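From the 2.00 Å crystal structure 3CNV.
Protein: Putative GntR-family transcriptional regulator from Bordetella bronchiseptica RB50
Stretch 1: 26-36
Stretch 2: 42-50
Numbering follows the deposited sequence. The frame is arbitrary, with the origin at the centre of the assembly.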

# COMPACT_ATOMS: atom_id res chain seq x y z
N CYS C 26 -28.82 13.46 -4.36
CA CYS C 26 -29.10 12.13 -3.83
C CYS C 26 -30.35 11.58 -4.49
O CYS C 26 -31.39 12.20 -4.45
CB CYS C 26 -29.29 12.24 -2.30
SG CYS C 26 -29.50 10.66 -1.42
N ARG C 27 -30.22 10.45 -5.17
CA ARG C 27 -31.30 9.87 -5.99
C ARG C 27 -31.11 8.37 -6.03
O ARG C 27 -30.00 7.90 -5.89
CB ARG C 27 -31.19 10.28 -7.48
CG ARG C 27 -31.48 11.61 -7.80
CD ARG C 27 -31.36 11.78 -9.31
NE ARG C 27 -29.98 11.52 -9.73
CZ ARG C 27 -29.60 11.22 -10.97
NH1 ARG C 27 -30.49 11.11 -11.94
NH2 ARG C 27 -28.31 11.01 -11.23
N ARG C 28 -32.19 7.65 -6.29
CA ARG C 28 -32.09 6.25 -6.67
C ARG C 28 -32.31 6.15 -8.17
O ARG C 28 -33.08 6.89 -8.73
CB ARG C 28 -33.06 5.39 -5.87
CG ARG C 28 -32.52 5.19 -4.48
CD ARG C 28 -33.58 4.78 -3.50
NE ARG C 28 -33.03 4.21 -2.26
CZ ARG C 28 -32.54 4.92 -1.24
NH1 ARG C 28 -32.51 6.25 -1.29
NH2 ARG C 28 -32.09 4.29 -0.17
N LEU C 29 -31.57 5.26 -8.80
CA LEU C 29 -31.73 5.00 -10.20
C LEU C 29 -31.30 3.62 -10.65
O LEU C 29 -30.69 2.85 -9.91
CB LEU C 29 -31.01 6.05 -11.03
CG LEU C 29 -29.61 6.46 -10.61
CD1 LEU C 29 -28.50 5.60 -11.20
CD2 LEU C 29 -29.45 7.98 -11.01
N ARG C 30 -31.64 3.32 -11.89
CA ARG C 30 -31.22 2.05 -12.53
C ARG C 30 -29.73 2.17 -12.76
O ARG C 30 -29.27 3.15 -13.34
CB ARG C 30 -31.96 1.84 -13.84
CG ARG C 30 -31.60 0.54 -14.59
CD ARG C 30 -32.37 0.41 -15.87
NE ARG C 30 -31.98 -0.76 -16.65
CZ ARG C 30 -32.75 -1.82 -16.88
NH1 ARG C 30 -33.98 -1.85 -16.41
NH2 ARG C 30 -32.29 -2.83 -17.61
N ALA C 31 -28.96 1.19 -12.30
CA ALA C 31 -27.52 1.18 -12.52
C ALA C 31 -27.20 1.33 -14.02
O ALA C 31 -27.64 0.50 -14.80
CB ALA C 31 -26.89 -0.17 -11.94
N PRO C 32 -26.37 2.35 -14.43
CA PRO C 32 -25.73 2.26 -15.73
C PRO C 32 -24.96 0.95 -15.77
O PRO C 32 -24.55 0.44 -14.74
CB PRO C 32 -24.79 3.48 -15.75
CG PRO C 32 -25.36 4.44 -14.75
CD PRO C 32 -25.92 3.54 -13.68
N ALA C 33 -24.76 0.40 -16.96
CA ALA C 33 -24.23 -0.95 -17.10
C ALA C 33 -22.82 -1.09 -16.53
O ALA C 33 -22.45 -2.11 -15.97
CB ALA C 33 -24.26 -1.36 -18.60
N GLU C 34 -22.04 -0.03 -16.66
CA GLU C 34 -20.65 0.03 -16.14
C GLU C 34 -20.63 -0.06 -14.61
O GLU C 34 -19.80 -0.75 -14.01
CB GLU C 34 -19.96 1.33 -16.58
CG GLU C 34 -20.69 2.62 -16.08
CD GLU C 34 -20.95 3.65 -17.21
OE1 GLU C 34 -20.53 3.39 -18.37
OE2 GLU C 34 -21.55 4.73 -16.93
N ILE C 35 -21.58 0.63 -14.01
CA ILE C 35 -21.81 0.60 -12.54
C ILE C 35 -22.25 -0.80 -12.04
O ILE C 35 -21.73 -1.34 -11.06
CB ILE C 35 -22.83 1.75 -12.08
CG1 ILE C 35 -22.25 3.15 -12.39
CG2 ILE C 35 -23.23 1.56 -10.58
CD1 ILE C 35 -20.89 3.41 -11.68
N ALA C 36 -23.18 -1.40 -12.76
CA ALA C 36 -23.72 -2.72 -12.42
C ALA C 36 -22.64 -3.76 -12.50
O ALA C 36 -22.55 -4.65 -11.67
CB ALA C 36 -24.93 -3.11 -13.37
N ARG C 42 -27.03 -7.49 -11.01
CA ARG C 42 -27.84 -7.90 -12.15
C ARG C 42 -28.20 -6.66 -12.90
O ARG C 42 -28.36 -5.64 -12.34
CB ARG C 42 -29.14 -8.65 -11.76
CG ARG C 42 -28.92 -9.88 -10.89
CD ARG C 42 -30.23 -10.49 -10.34
NE ARG C 42 -30.10 -10.73 -8.89
CZ ARG C 42 -30.37 -9.80 -7.96
NH1 ARG C 42 -30.84 -8.64 -8.32
NH2 ARG C 42 -30.22 -10.06 -6.67
N ALA C 43 -28.40 -6.82 -14.20
CA ALA C 43 -28.88 -5.74 -15.02
C ALA C 43 -30.20 -5.26 -14.47
O ALA C 43 -31.11 -6.04 -14.18
CB ALA C 43 -29.04 -6.19 -16.53
N GLY C 44 -30.29 -3.97 -14.31
CA GLY C 44 -31.55 -3.38 -14.00
C GLY C 44 -31.65 -3.12 -12.55
O GLY C 44 -32.62 -2.60 -12.09
N GLU C 45 -30.62 -3.53 -11.81
CA GLU C 45 -30.62 -3.27 -10.37
C GLU C 45 -30.53 -1.78 -10.09
O GLU C 45 -29.86 -1.04 -10.78
CB GLU C 45 -29.52 -4.02 -9.60
CG GLU C 45 -29.79 -5.49 -9.43
CD GLU C 45 -29.00 -6.08 -8.25
OE1 GLU C 45 -28.90 -5.40 -7.20
OE2 GLU C 45 -28.46 -7.19 -8.38
N THR C 46 -31.28 -1.40 -9.06
CA THR C 46 -31.30 -0.05 -8.54
C THR C 46 -30.09 0.20 -7.65
O THR C 46 -29.67 -0.66 -6.90
CB THR C 46 -32.64 0.20 -7.77
OG1 THR C 46 -33.74 0.18 -8.74
CG2 THR C 46 -32.61 1.46 -7.03
N VAL C 47 -29.54 1.40 -7.83
CA VAL C 47 -28.44 1.95 -7.03
C VAL C 47 -28.83 3.32 -6.45
O VAL C 47 -29.60 4.05 -7.00
CB VAL C 47 -27.07 2.07 -7.80
CG1 VAL C 47 -26.52 0.61 -8.19
CG2 VAL C 47 -27.21 2.97 -9.00
N VAL C 48 -28.33 3.59 -5.27
CA VAL C 48 -28.42 4.94 -4.72
C VAL C 48 -27.20 5.67 -5.22
O VAL C 48 -26.07 5.13 -5.21
CB VAL C 48 -28.33 4.94 -3.19
CG1 VAL C 48 -28.43 6.45 -2.63
CG2 VAL C 48 -29.37 4.06 -2.62
N THR C 49 -27.42 6.89 -5.67
CA THR C 49 -26.31 7.73 -6.02
C THR C 49 -26.33 9.03 -5.25
O THR C 49 -27.36 9.66 -5.05
CB THR C 49 -26.24 7.98 -7.57
OG1 THR C 49 -24.90 8.43 -7.92
CG2 THR C 49 -27.33 9.01 -8.02
N ILE C 50 -25.13 9.39 -4.82
CA ILE C 50 -24.90 10.63 -4.13
C ILE C 50 -23.80 11.41 -4.84
O ILE C 50 -22.78 10.85 -5.30
CB ILE C 50 -24.39 10.31 -2.69
CG1 ILE C 50 -25.37 9.36 -1.95
CG2 ILE C 50 -24.04 11.60 -1.91
CD1 ILE C 50 -24.78 8.77 -0.65
O HOH W 1 -34.60 -0.89 -13.50

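What sets the frame on which the side chains meet? Strands 26-30 and 46-50 run antiparallel. Arg27 N donates to Thr49 O (3.0 Å) and Thr49 N to Arg27 O (2.8 Å); Leu29 N and Val47 O (2.9 Å), then Val47 N and Leu29 O (2.8 Å), repeat the pattern. Past the last bridge, Ala31 N donates to Glu45 O (2.8 Å), carrying the pairing into the loop.

How do the side chains pack on the face shared by Arg27, Leu29, Val47 and Thr49? Leu29, with chi1 and chi2 both p, brings its tip nearer the partner strand than its CA-to-CB bond alone would: Leu29 CD1 lies 3.7 Å from Val47 CG2, and Leu29 CD2 3.8 Å from Thr49 CG2. Buried Val47, with chi1 m, sets its other methyl, CG1, 3.8 Å from Ala31 CB and 4.2 Å from Ile35 CG2, so one branched residue touches strand, loop and helix.

Why do arginines suit the exposed positions of the first strand? A flat guanidinium can lie against carbon with one face while its N-H groups bond in its own plane, as Arg28 NH1 and NH2 do elsewhere in the structure. Arg28 (chi1 m, chi2 and chi3 t) lays one guanidinium face over Val48, Arg28 CZ standing 3.6 Å from Val48 CG2. Arg30 starts away from the second stretch, but its extended t, t, t chain returns its end to Gly44, with Arg30 CZ 3.5 Å from Gly44 CA. A water bridges the two, accepting a weak bond from Arg30 NH1 (3.1 Å) and donating to Gly44 O (3.0 Å).

What shapes the turn beneath Arg30? Arg42 to Glu45 form a type II turn, closed by Glu45 N to Arg42 O (3.1 Å). Gly44 has phi 99°, where a CB would jam against the preceding carbonyl oxygen. Glu45, chi1 m and chi2 t, folds its carboxylate back so that Glu45 OE2 accepts from Arg42 N (3.0 Å).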